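Local structure of phosphoserine aminotransferase (Bacillus alcalophilus, 1W23) at residues P221-Y226 with L235-P240; R58-I63 with N249-I254; Q311-A316 with G323-R328. The protein catalyses the reversible pyridoxal-phosphate-dependent conversion of 3-phosphohydroxypyruvate to phosphoserine, with glutamate as amino donor, in serine biosynthesis, and acts likewise on phosphohydroxythreonine. One frame throughout, in Å; residues are numbered along the deposited sequence.

Contact 1: P221-Y226 with L235-P240; sequences PTMLQY and LYNTPP. With PLP (pyridoxal-5'-phosphate), chain R.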
loop_
_atom_site.group_PDB
_atom_site.type_symbol
_atom_site.label_atom_id
_atom_site.label_comp_id
_atom_site.label_asym_id
_atom_site.label_seq_id
_atom_site.Cartn_x
_atom_site.Cartn_y
_atom_site.Cartn_z
ATOM N N PRO A 221 13.750 12.883 -2.345
ATOM C CA PRO A 221 12.838 12.519 -3.434
ATOM C C PRO A 221 11.413 12.972 -3.145
ATOM O O PRO A 221 10.937 12.928 -1.995
ATOM C CB PRO A 221 12.910 11.030 -3.435
ATOM C CG PRO A 221 14.346 10.776 -3.039
ATOM C CD PRO A 221 14.573 11.759 -1.912
ATOM N N THR A 222 10.671 13.295 -4.215
ATOM C CA THR A 222 9.321 13.826 -4.099
ATOM C C THR A 222 8.422 12.980 -3.203
ATOM O O THR A 222 7.715 13.499 -2.301
ATOM C CB THR A 222 8.721 13.929 -5.533
ATOM O OG1 THR A 222 9.597 14.684 -6.372
ATOM C CG2 THR A 222 7.405 14.668 -5.429
ATOM N N MET A 223 8.398 11.681 -3.448
ATOM C CA MET A 223 7.476 10.781 -2.712
ATOM C C MET A 223 7.873 10.684 -1.251
ATOM O O MET A 223 7.023 10.248 -0.450
ATOM C CB MET A 223 7.473 9.372 -3.324
ATOM C CG MET A 223 6.540 9.176 -4.519
ATOM S SD MET A 223 4.785 9.308 -4.072
ATOM C CE MET A 223 4.528 7.812 -3.131
ATOM N N LEU A 224 9.099 11.029 -0.871
ATOM C CA LEU A 224 9.616 10.870 0.483
ATOM C C LEU A 224 9.560 12.157 1.293
ATOM O O LEU A 224 9.993 12.125 2.462
ATOM C CB LEU A 224 11.009 10.255 0.480
ATOM C CG LEU A 224 11.019 8.787 -0.032
ATOM C CD1 LEU A 224 12.399 8.354 -0.448
ATOM C CD2 LEU A 224 10.457 7.890 1.067
ATOM N N GLN A 225 9.053 13.231 0.739
ATOM C CA GLN A 225 8.803 14.501 1.461
ATOM C C GLN A 225 7.458 14.501 2.112
ATOM O O GLN A 225 6.469 14.308 1.410
ATOM C CB GLN A 225 8.904 15.723 0.512
ATOM C CG GLN A 225 10.244 15.863 -0.126
ATOM C CD GLN A 225 10.494 17.185 -0.698
ATOM O OE1 GLN A 225 9.700 18.107 -0.509
ATOM N NE2 GLN A 225 11.606 17.239 -1.369
ATOM N N TYR A 226 7.379 14.769 3.413
ATOM C CA TYR A 226 6.027 14.979 3.978
ATOM C C TYR A 226 5.299 16.125 3.269
ATOM O O TYR A 226 4.076 16.047 3.086
ATOM C CB TYR A 226 6.023 15.217 5.493
ATOM C CG TYR A 226 6.465 13.989 6.245
ATOM C CD1 TYR A 226 7.717 13.890 6.797
ATOM C CD2 TYR A 226 5.621 12.897 6.394
ATOM C CE1 TYR A 226 8.124 12.757 7.479
ATOM C CE2 TYR A 226 6.033 11.744 7.055
ATOM C CZ TYR A 226 7.298 11.675 7.613
ATOM O OH TYR A 226 7.743 10.574 8.264
ATOM N N LEU A 235 -3.064 12.658 -1.920
ATOM C CA LEU A 235 -3.484 12.275 -3.258
ATOM C C LEU A 235 -2.456 12.641 -4.312
ATOM O O LEU A 235 -2.770 12.854 -5.478
ATOM C CB LEU A 235 -4.857 12.923 -3.585
ATOM C CG LEU A 235 -5.965 12.473 -2.600
ATOM C CD1 LEU A 235 -7.136 13.464 -2.704
ATOM C CD2 LEU A 235 -6.409 11.049 -2.799
ATOM N N TYR A 236 -1.182 12.724 -3.916
ATOM C CA TYR A 236 -0.122 13.034 -4.859
ATOM C C TYR A 236 -0.064 11.976 -5.961
ATOM O O TYR A 236 0.023 12.281 -7.150
ATOM C CB TYR A 236 1.240 13.143 -4.141
ATOM C CG TYR A 236 2.327 13.318 -5.186
ATOM C CD1 TYR A 236 2.509 14.571 -5.838
ATOM C CD2 TYR A 236 3.161 12.290 -5.548
ATOM C CE1 TYR A 236 3.508 14.697 -6.783
ATOM C CE2 TYR A 236 4.151 12.418 -6.536
ATOM C CZ TYR A 236 4.316 13.627 -7.148
ATOM O OH TYR A 236 5.266 13.844 -8.112
ATOM N N ASN A 237 -0.065 10.722 -5.559
ATOM C CA ASN A 237 -0.183 9.597 -6.476
ATOM C C ASN A 237 -1.391 8.776 -6.053
ATOM O O ASN A 237 -2.174 9.162 -5.177
ATOM C CB ASN A 237 1.104 8.764 -6.606
ATOM C CG ASN A 237 1.423 7.913 -5.398
ATOM O OD1 ASN A 237 1.125 8.299 -4.272
ATOM N ND2 ASN A 237 2.054 6.764 -5.637
ATOM N N THR A 238 -1.576 7.612 -6.669
ATOM C CA THR A 238 -2.814 6.860 -6.431
ATOM C C THR A 238 -2.808 6.299 -5.035
ATOM O O THR A 238 -1.911 5.521 -4.698
ATOM C CB THR A 238 -2.961 5.741 -7.452
ATOM O OG1 THR A 238 -2.780 6.231 -8.784
ATOM C CG2 THR A 238 -4.364 5.150 -7.342
ATOM N N PRO A 239 -3.786 6.609 -4.183
ATOM C CA PRO A 239 -3.781 6.081 -2.800
ATOM C C PRO A 239 -4.258 4.633 -2.768
ATOM O O PRO A 239 -4.850 4.156 -3.734
ATOM C CB PRO A 239 -4.739 6.999 -2.086
ATOM C CG PRO A 239 -5.702 7.445 -3.156
ATOM C CD PRO A 239 -4.912 7.522 -4.423
ATOM N N PRO A 240 -4.052 3.978 -1.644
ATOM C CA PRO A 240 -4.584 2.620 -1.394
ATOM C C PRO A 240 -6.079 2.754 -1.036
ATOM O O PRO A 240 -6.462 2.803 0.133
ATOM C CB PRO A 240 -3.706 2.110 -0.263
ATOM C CG PRO A 240 -3.373 3.349 0.524
ATOM C CD PRO A 240 -3.201 4.424 -0.520
HETATM N N1 PLP R . 3.324 5.391 -14.697
HETATM C C2 PLP R . 2.284 5.186 -15.582
HETATM C C2A PLP R . 2.667 4.767 -16.976
HETATM C C3 PLP R . 0.969 5.381 -15.150
HETATM O O3 PLP R . -0.004 5.162 -15.994
HETATM C C4 PLP R . 0.748 5.706 -13.802
HETATM C C4A PLP R . -0.698 5.835 -13.249
HETATM C C5 PLP R . 1.822 5.952 -12.954
HETATM C C6 PLP R . 3.110 5.780 -13.409
HETATM C C5A PLP R . 1.711 6.494 -11.484
HETATM O O4P PLP R . 1.267 5.297 -10.668
HETATM P P PLP R . 1.011 5.534 -9.083
HETATM O O1P PLP R . -0.135 6.503 -8.974
HETATM O O2P PLP R . 2.277 6.104 -8.521
HETATM O O3P PLP R . 0.709 4.149 -8.614
#

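Contact 2: R58-I63 with N249-I254; sequences RELLQI and NVLDWI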
loop_
_atom_site.group_PDB
_atom_site.type_symbol
_atom_site.label_atom_id
_atom_site.label_comp_id
_atom_site.label_asym_id
_atom_site.label_seq_id
_atom_site.Cartn_x
_atom_site.Cartn_y
_atom_site.Cartn_z
ATOM N N ARG A 58 -10.131 12.695 13.296
ATOM C CA ARG A 58 -10.034 13.984 13.960
ATOM C C ARG A 58 -10.957 14.090 15.138
ATOM O O ARG A 58 -10.586 14.544 16.208
ATOM C CB ARG A 58 -10.336 15.056 12.941
ATOM C CG ARG A 58 -10.223 16.444 13.440
ATOM C CD ARG A 58 -10.204 17.496 12.309
ATOM N NE ARG A 58 -9.118 17.288 11.312
ATOM C CZ ARG A 58 -7.868 17.714 11.551
ATOM N NH1 ARG A 58 -7.423 18.371 12.611
ATOM N NH2 ARG A 58 -6.914 17.506 10.620
ATOM N N GLU A 59 -12.211 13.654 14.937
ATOM C CA GLU A 59 -13.207 13.668 16.017
ATOM C C GLU A 59 -12.795 12.688 17.114
ATOM O O GLU A 59 -12.881 13.009 18.317
ATOM C CB GLU A 59 -14.609 13.290 15.459
ATOM C CG GLU A 59 -15.715 13.161 16.444
ATOM C CD GLU A 59 -17.054 12.713 15.857
ATOM O OE1 GLU A 59 -17.140 12.413 14.637
ATOM O OE2 GLU A 59 -17.931 12.598 16.723
ATOM N N LEU A 60 -12.419 11.461 16.756
ATOM C CA LEU A 60 -12.210 10.413 17.721
ATOM C C LEU A 60 -11.009 10.676 18.584
ATOM O O LEU A 60 -11.061 10.350 19.789
ATOM C CB LEU A 60 -12.103 9.060 17.012
ATOM C CG LEU A 60 -13.389 8.518 16.462
ATOM C CD1 LEU A 60 -13.128 7.370 15.477
ATOM C CD2 LEU A 60 -14.310 8.053 17.584
ATOM N N LEU A 61 -9.944 11.211 18.026
ATOM C CA LEU A 61 -8.716 11.494 18.785
ATOM C C LEU A 61 -8.637 12.962 19.216
ATOM O O LEU A 61 -7.685 13.317 19.894
ATOM C CB LEU A 61 -7.490 11.077 18.001
ATOM C CG LEU A 61 -7.229 9.605 17.864
ATOM C CD1 LEU A 61 -6.088 9.383 16.892
ATOM C CD2 LEU A 61 -6.884 8.960 19.218
ATOM N N GLN A 62 -9.647 13.766 18.861
ATOM C CA GLN A 62 -9.587 15.202 19.165
ATOM C C GLN A 62 -8.294 15.836 18.649
ATOM O O GLN A 62 -7.538 16.457 19.364
ATOM C CB GLN A 62 -9.813 15.471 20.675
ATOM C CG GLN A 62 -11.213 15.050 21.117
ATOM C CD GLN A 62 -11.478 15.307 22.593
ATOM O OE1 GLN A 62 -11.650 14.400 23.407
ATOM N NE2 GLN A 62 -11.526 16.581 22.947
ATOM N N ILE A 63 -8.053 15.625 17.354
ATOM C CA ILE A 63 -6.863 16.162 16.702
ATOM C C ILE A 63 -7.003 17.668 16.459
ATOM O O ILE A 63 -8.003 18.064 15.834
ATOM C CB ILE A 63 -6.577 15.412 15.385
ATOM C CG1 ILE A 63 -6.420 13.918 15.632
ATOM C CG2 ILE A 63 -5.395 16.042 14.672
ATOM C CD1 ILE A 63 -6.230 13.077 14.378
ATOM N N ASN A 249 -14.510 2.528 7.493
ATOM C CA ASN A 249 -15.512 1.646 8.100
ATOM C C ASN A 249 -15.151 1.276 9.528
ATOM O O ASN A 249 -16.067 1.234 10.409
ATOM C CB ASN A 249 -15.678 0.382 7.269
ATOM C CG ASN A 249 -16.388 0.575 5.960
ATOM O OD1 ASN A 249 -16.707 1.697 5.536
ATOM N ND2 ASN A 249 -16.714 -0.571 5.338
ATOM N N VAL A 250 -13.908 0.991 9.832
ATOM C CA VAL A 250 -13.493 0.667 11.216
ATOM C C VAL A 250 -13.690 1.855 12.120
ATOM O O VAL A 250 -14.194 1.722 13.243
ATOM C CB VAL A 250 -12.041 0.148 11.223
ATOM C CG1 VAL A 250 -11.553 0.014 12.674
ATOM C CG2 VAL A 250 -11.954 -1.184 10.507
ATOM N N LEU A 251 -13.308 3.051 11.664
ATOM C CA LEU A 251 -13.485 4.250 12.490
ATOM C C LEU A 251 -14.972 4.514 12.771
ATOM O O LEU A 251 -15.331 4.951 13.873
ATOM C CB LEU A 251 -12.848 5.468 11.817
ATOM C CG LEU A 251 -11.338 5.410 11.605
ATOM C CD1 LEU A 251 -10.912 6.535 10.672
ATOM C CD2 LEU A 251 -10.638 5.533 12.938
ATOM N N ASP A 252 -15.839 4.273 11.815
ATOM C CA ASP A 252 -17.298 4.414 12.049
ATOM C C ASP A 252 -17.723 3.471 13.175
ATOM O O ASP A 252 -18.546 3.876 14.021
ATOM C CB ASP A 252 -18.098 4.119 10.792
ATOM C CG ASP A 252 -18.517 5.308 9.960
ATOM O OD1 ASP A 252 -18.766 6.378 10.553
ATOM O OD2 ASP A 252 -18.610 5.136 8.730
ATOM N N TRP A 253 -17.213 2.269 13.215
ATOM C CA TRP A 253 -17.538 1.317 14.294
ATOM C C TRP A 253 -16.993 1.807 15.622
ATOM O O TRP A 253 -17.716 1.762 16.645
ATOM C CB TRP A 253 -16.986 -0.069 13.909
ATOM C CG TRP A 253 -17.038 -1.036 15.022
ATOM C CD1 TRP A 253 -18.107 -1.785 15.413
ATOM C CD2 TRP A 253 -15.961 -1.380 15.905
ATOM N NE1 TRP A 253 -17.779 -2.579 16.490
ATOM C CE2 TRP A 253 -16.453 -2.349 16.812
ATOM C CE3 TRP A 253 -14.626 -1.011 16.049
ATOM C CZ2 TRP A 253 -15.684 -2.926 17.821
ATOM C CZ3 TRP A 253 -13.855 -1.568 17.042
ATOM C CH2 TRP A 253 -14.386 -2.513 17.913
ATOM N N ILE A 254 -15.760 2.299 15.699
ATOM C CA ILE A 254 -15.246 2.835 16.942
ATOM C C ILE A 254 -16.166 3.923 17.466
ATOM O O ILE A 254 -16.479 3.992 18.653
ATOM C CB ILE A 254 -13.783 3.315 16.813
ATOM C CG1 ILE A 254 -12.836 2.170 16.405
ATOM C CG2 ILE A 254 -13.314 3.953 18.110
ATOM C CD1 ILE A 254 -11.407 2.628 16.114
#

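Contact 3: Q311-A316 with G323-R328; sequences QFLAKA and GLNGHR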
loop_
_atom_site.group_PDB
_atom_site.type_symbol
_atom_site.label_atom_id
_atom_site.label_comp_id
_atom_site.label_asym_id
_atom_site.label_seq_id
_atom_site.Cartn_x
_atom_site.Cartn_y
_atom_site.Cartn_z
ATOM N N GLN A 311 3.559 -27.457 24.225
ATOM C CA GLN A 311 2.362 -28.228 24.459
ATOM C C GLN A 311 1.153 -27.311 24.561
ATOM O O GLN A 311 0.081 -27.611 23.987
ATOM C CB GLN A 311 2.536 -29.073 25.718
ATOM C CG GLN A 311 3.525 -30.212 25.546
ATOM C CD GLN A 311 3.977 -30.770 26.898
ATOM O OE1 GLN A 311 3.456 -30.446 27.960
ATOM N NE2 GLN A 311 4.991 -31.627 26.791
ATOM N N PHE A 312 1.296 -26.201 25.277
ATOM C CA PHE A 312 0.181 -25.215 25.384
ATOM C C PHE A 312 -0.185 -24.665 24.036
ATOM O O PHE A 312 -1.349 -24.584 23.681
ATOM C CB PHE A 312 0.635 -24.110 26.372
ATOM C CG PHE A 312 -0.374 -22.979 26.426
ATOM C CD1 PHE A 312 -1.570 -23.101 27.088
ATOM C CD2 PHE A 312 -0.092 -21.798 25.785
ATOM C CE1 PHE A 312 -2.492 -22.043 27.087
ATOM C CE2 PHE A 312 -1.015 -20.772 25.788
ATOM C CZ PHE A 312 -2.221 -20.888 26.423
ATOM N N LEU A 313 0.824 -24.216 23.264
ATOM C CA LEU A 313 0.532 -23.597 21.963
ATOM C C LEU A 313 -0.098 -24.607 21.008
ATOM O O LEU A 313 -0.986 -24.282 20.209
ATOM C CB LEU A 313 1.785 -22.962 21.372
ATOM C CG LEU A 313 2.242 -21.687 22.108
ATOM C CD1 LEU A 313 3.640 -21.305 21.655
ATOM C CD2 LEU A 313 1.239 -20.554 21.892
ATOM N N ALA A 314 0.315 -25.889 21.093
ATOM C CA ALA A 314 -0.296 -26.919 20.265
ATOM C C ALA A 314 -1.751 -27.172 20.661
ATOM O O ALA A 314 -2.592 -27.335 19.779
ATOM C CB ALA A 314 0.520 -28.232 20.323
ATOM N N LYS A 315 -2.028 -27.166 21.934
ATOM C CA LYS A 315 -3.399 -27.354 22.393
ATOM C C LYS A 315 -4.237 -26.179 21.962
ATOM O O LYS A 315 -5.387 -26.322 21.522
ATOM C CB LYS A 315 -3.414 -27.517 23.924
ATOM C CG LYS A 315 -4.777 -27.752 24.507
ATOM C CD LYS A 315 -5.336 -29.070 24.057
ATOM C CE LYS A 315 -6.673 -29.279 24.739
ATOM N NZ LYS A 315 -7.382 -30.461 24.163
ATOM N N ALA A 316 -3.700 -24.969 22.097
ATOM C CA ALA A 316 -4.433 -23.766 21.688
ATOM C C ALA A 316 -4.789 -23.866 20.203
ATOM O O ALA A 316 -5.922 -23.602 19.797
ATOM C CB ALA A 316 -3.591 -22.539 21.980
ATOM N N GLY A 323 -2.785 -17.386 16.233
ATOM C CA GLY A 323 -1.842 -16.310 16.442
ATOM C C GLY A 323 -1.127 -16.195 17.749
ATOM O O GLY A 323 -0.428 -15.215 17.973
ATOM N N LEU A 324 -1.301 -17.174 18.648
ATOM C CA LEU A 324 -0.736 -17.038 20.003
ATOM C C LEU A 324 0.751 -17.298 20.094
ATOM O O LEU A 324 1.336 -17.010 21.143
ATOM C CB LEU A 324 -1.462 -17.999 20.946
ATOM C CG LEU A 324 -2.883 -17.659 21.283
ATOM C CD1 LEU A 324 -3.494 -18.748 22.187
ATOM C CD2 LEU A 324 -3.030 -16.331 21.981
ATOM N N ASN A 325 1.412 -17.838 19.079
ATOM C CA ASN A 325 2.834 -18.039 19.199
ATOM C C ASN A 325 3.548 -16.704 19.335
ATOM O O ASN A 325 3.280 -15.778 18.567
ATOM C CB ASN A 325 3.356 -18.745 17.926
ATOM C CG ASN A 325 2.948 -20.201 17.786
ATOM O OD1 ASN A 325 2.036 -20.721 18.410
ATOM N ND2 ASN A 325 3.629 -20.962 16.957
ATOM N N GLY A 326 4.487 -16.618 20.276
ATOM C CA GLY A 326 5.241 -15.387 20.413
ATOM C C GLY A 326 5.989 -15.031 19.153
ATOM O O GLY A 326 6.240 -15.855 18.254
ATOM N N HIS A 327 6.407 -13.754 19.030
ATOM C CA HIS A 327 7.241 -13.361 17.879
ATOM C C HIS A 327 8.467 -14.217 17.859
ATOM O O HIS A 327 8.998 -14.590 18.948
ATOM C CB HIS A 327 7.630 -11.881 18.054
ATOM C CG HIS A 327 8.299 -11.312 16.814
ATOM N ND1 HIS A 327 9.674 -11.337 16.703
ATOM C CD2 HIS A 327 7.761 -10.777 15.691
ATOM C CE1 HIS A 327 9.970 -10.815 15.517
ATOM N NE2 HIS A 327 8.831 -10.451 14.898
ATOM N N ARG A 328 8.919 -14.574 16.651
ATOM C CA ARG A 328 9.983 -15.473 16.434
ATOM C C ARG A 328 11.263 -15.074 17.155
ATOM O O ARG A 328 12.092 -15.878 17.559
ATOM C CB ARG A 328 10.279 -15.568 14.917
ATOM C CG ARG A 328 10.995 -14.293 14.465
ATOM C CD ARG A 328 10.980 -14.070 12.983
ATOM N NE ARG A 328 11.318 -12.780 12.443
ATOM C CZ ARG A 328 12.070 -11.727 12.687
ATOM N NH1 ARG A 328 12.850 -11.667 13.775
ATOM N NH2 ARG A 328 12.072 -10.681 11.847
HETATM O O HOH W 1 -0.698 -21.786 18.851
#

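Contact 1: P221-Y226 with L235-P240
Met223 brings its sulfur up to the edge of the Tyr236 ring, SD standing 3.7 Å from Tyr236 CD2 and close to the ring plane, a Met-aromatic contact made at the rim. The methionine chain folds twice on the way, at chi2 (-67°) and chi3 (-71°), and the second bend carries its methyl past the tyrosine to the neighbouring amide, with Met223 CE 3.6 Å from Asn237 OD1. Further out along the ring, the methyl of Thr222 reaches the phenol end at an oblique angle, CG2 lying 3.5 Å from Tyr236 OH. The threonine hydroxyl is engaged apart from this, hydrogen-bonded to Glu109 of the second subunit.

The loop 235-240 is part of the phosphate pocket of a class-V aminotransferase dimer, where one subunit reaches into the cofactor site of the other. Asn237 ND2 donates to PLP O2P at 3.0 Å along a nearly straight line (167°). Next to it, O1P is gripped twice by one residue: Thr238 N gives it a bond of 2.9 Å and Thr238 OG1 another of 2.7 Å. An alanine in place of Tyr236 takes away the ring that the Met223 sulfur and the Thr222 methyl rest against, and the methionine end is then likely to turn more freely beside Asn237. Ser77, Ala76, Thr152 and Gln195 of the second subunit supply further hydrogen bonds to the same PLP. Asn237 ND2 also makes a weak bond to Gly74 O of that subunit.

Contact 2: R58-I63 with N249-I254
Leu60, in the last turn of helix 44-61, faces Leu251 of helix 241-256 with their CA atoms 8.2 Å apart, the nearest approach of the two backbones in these segments. Leu60 is the one residue of 58-63 whose side chain makes the contact, meeting Leu251 and Ile254. Its two methyls divide the work: CD1 lies 3.6 Å from the carbonyl oxygen Leu251 O and 4.0 Å from Leu251 CD2, while CD2 turns to the next turn of the partner helix and meets Ile254 CG2 more loosely at 4.3 Å. Leu60 CG stands anti to its own carbonyl carbon (chi1 -73°), which turns the branched end so that one methyl faces each partner. The contact is wholly apolar apart from that one carbonyl.

Just beyond Leu60 the first helix stops in a Schellman motif. Gln62 takes positive phi (53°) as the C' residue, Ile63 N bonds back to Arg58 O at 3.0 Å, and Gln62 N makes a weak bond to Glu59 O. The chain leaves the helix at Gln62, and Arg58 NH1 makes a weak bond to Ile63 O.

A salt bridge from Glu59 to Lys255 ties the same two helices together, and Asp252 pairs with Arg21 of helix 16-24. Leu251 also rests on Leu56 and Leu57, about one turn back along helix 44-61, and on Leu178. Leu61 shares that Leu178 and, together with Ile63, sits on Ile207, so the end of helix 44-61 touches both helix 241-256 and strand 204-209 of the large mixed sheet.

Contact 3: Q311-A316 with G323-R328
Leu313 of helix 306-318 sets its branched end on the loop at Leu324 and Asn325, in the helix-and-strand layer toward the C-terminal end of the chain, the part that forms the small domain in fold type I PLP enzymes. The loop follows strand 321-322 and leads to strand 333-336, so helix and loop are close in sequence, and the two backbones come within 6.6 Å at Leu313 CA and Asn325 CA.

The apolar contacts lie along one face of the helix. Leu313 CD2 meets Leu324 CB at 3.8 Å, and one turn on, Ala316 CB meets Leu324 CD1, also at 3.8 Å. The leucine of the loop is thereby held by two helix residues, one at the base of its side chain and one at the end. The neighbouring Phe312 packs edge-to-face on Phe356 of helix 343-359, and Leu324 continues onto Ala335.

Mixed contacts of carbon with oxygen come next. Leu313 CD2 lies 3.6 Å from the carbonyl oxygen Leu324 O and again 3.6 Å from Asn325 OD1. With chi1 at -71° the Asn325 amide swings to the side of its backbone N, and OD1 comes to rest alongside the leucine branch, near CB, CG and both methyls.

Flat groups meet farther along the loop, where His327 CE1 lies above the Arg328 guanidinium, off its centre; both residues approach Arg42 of the second subunit.

The polar link is through water. A single molecule donates both its hydrogens, one to Leu313 O at 2.9 Å and the other to Asn325 OD1 at 3.0 Å.

Going along the chain, residues 58-63 come first and wait 185 residues for their partner, 249-254, so contact 2 closes a very long loop that takes in the strands of the main sheet and joins helix 44-61 to helix 241-256. Contact 1 is nested inside it, a short loop containing most of helix 226-231; its second segment runs straight into helix 241-256, although the two contacts stay about 11 Å apart at their nearest atoms. Contact 3 follows in series, joining helix 306-318 to the loop between strands 321-322 and 333-336, its centre about 39 Å from that of contact 1. Contacts 1 and 3 both reach the second subunit.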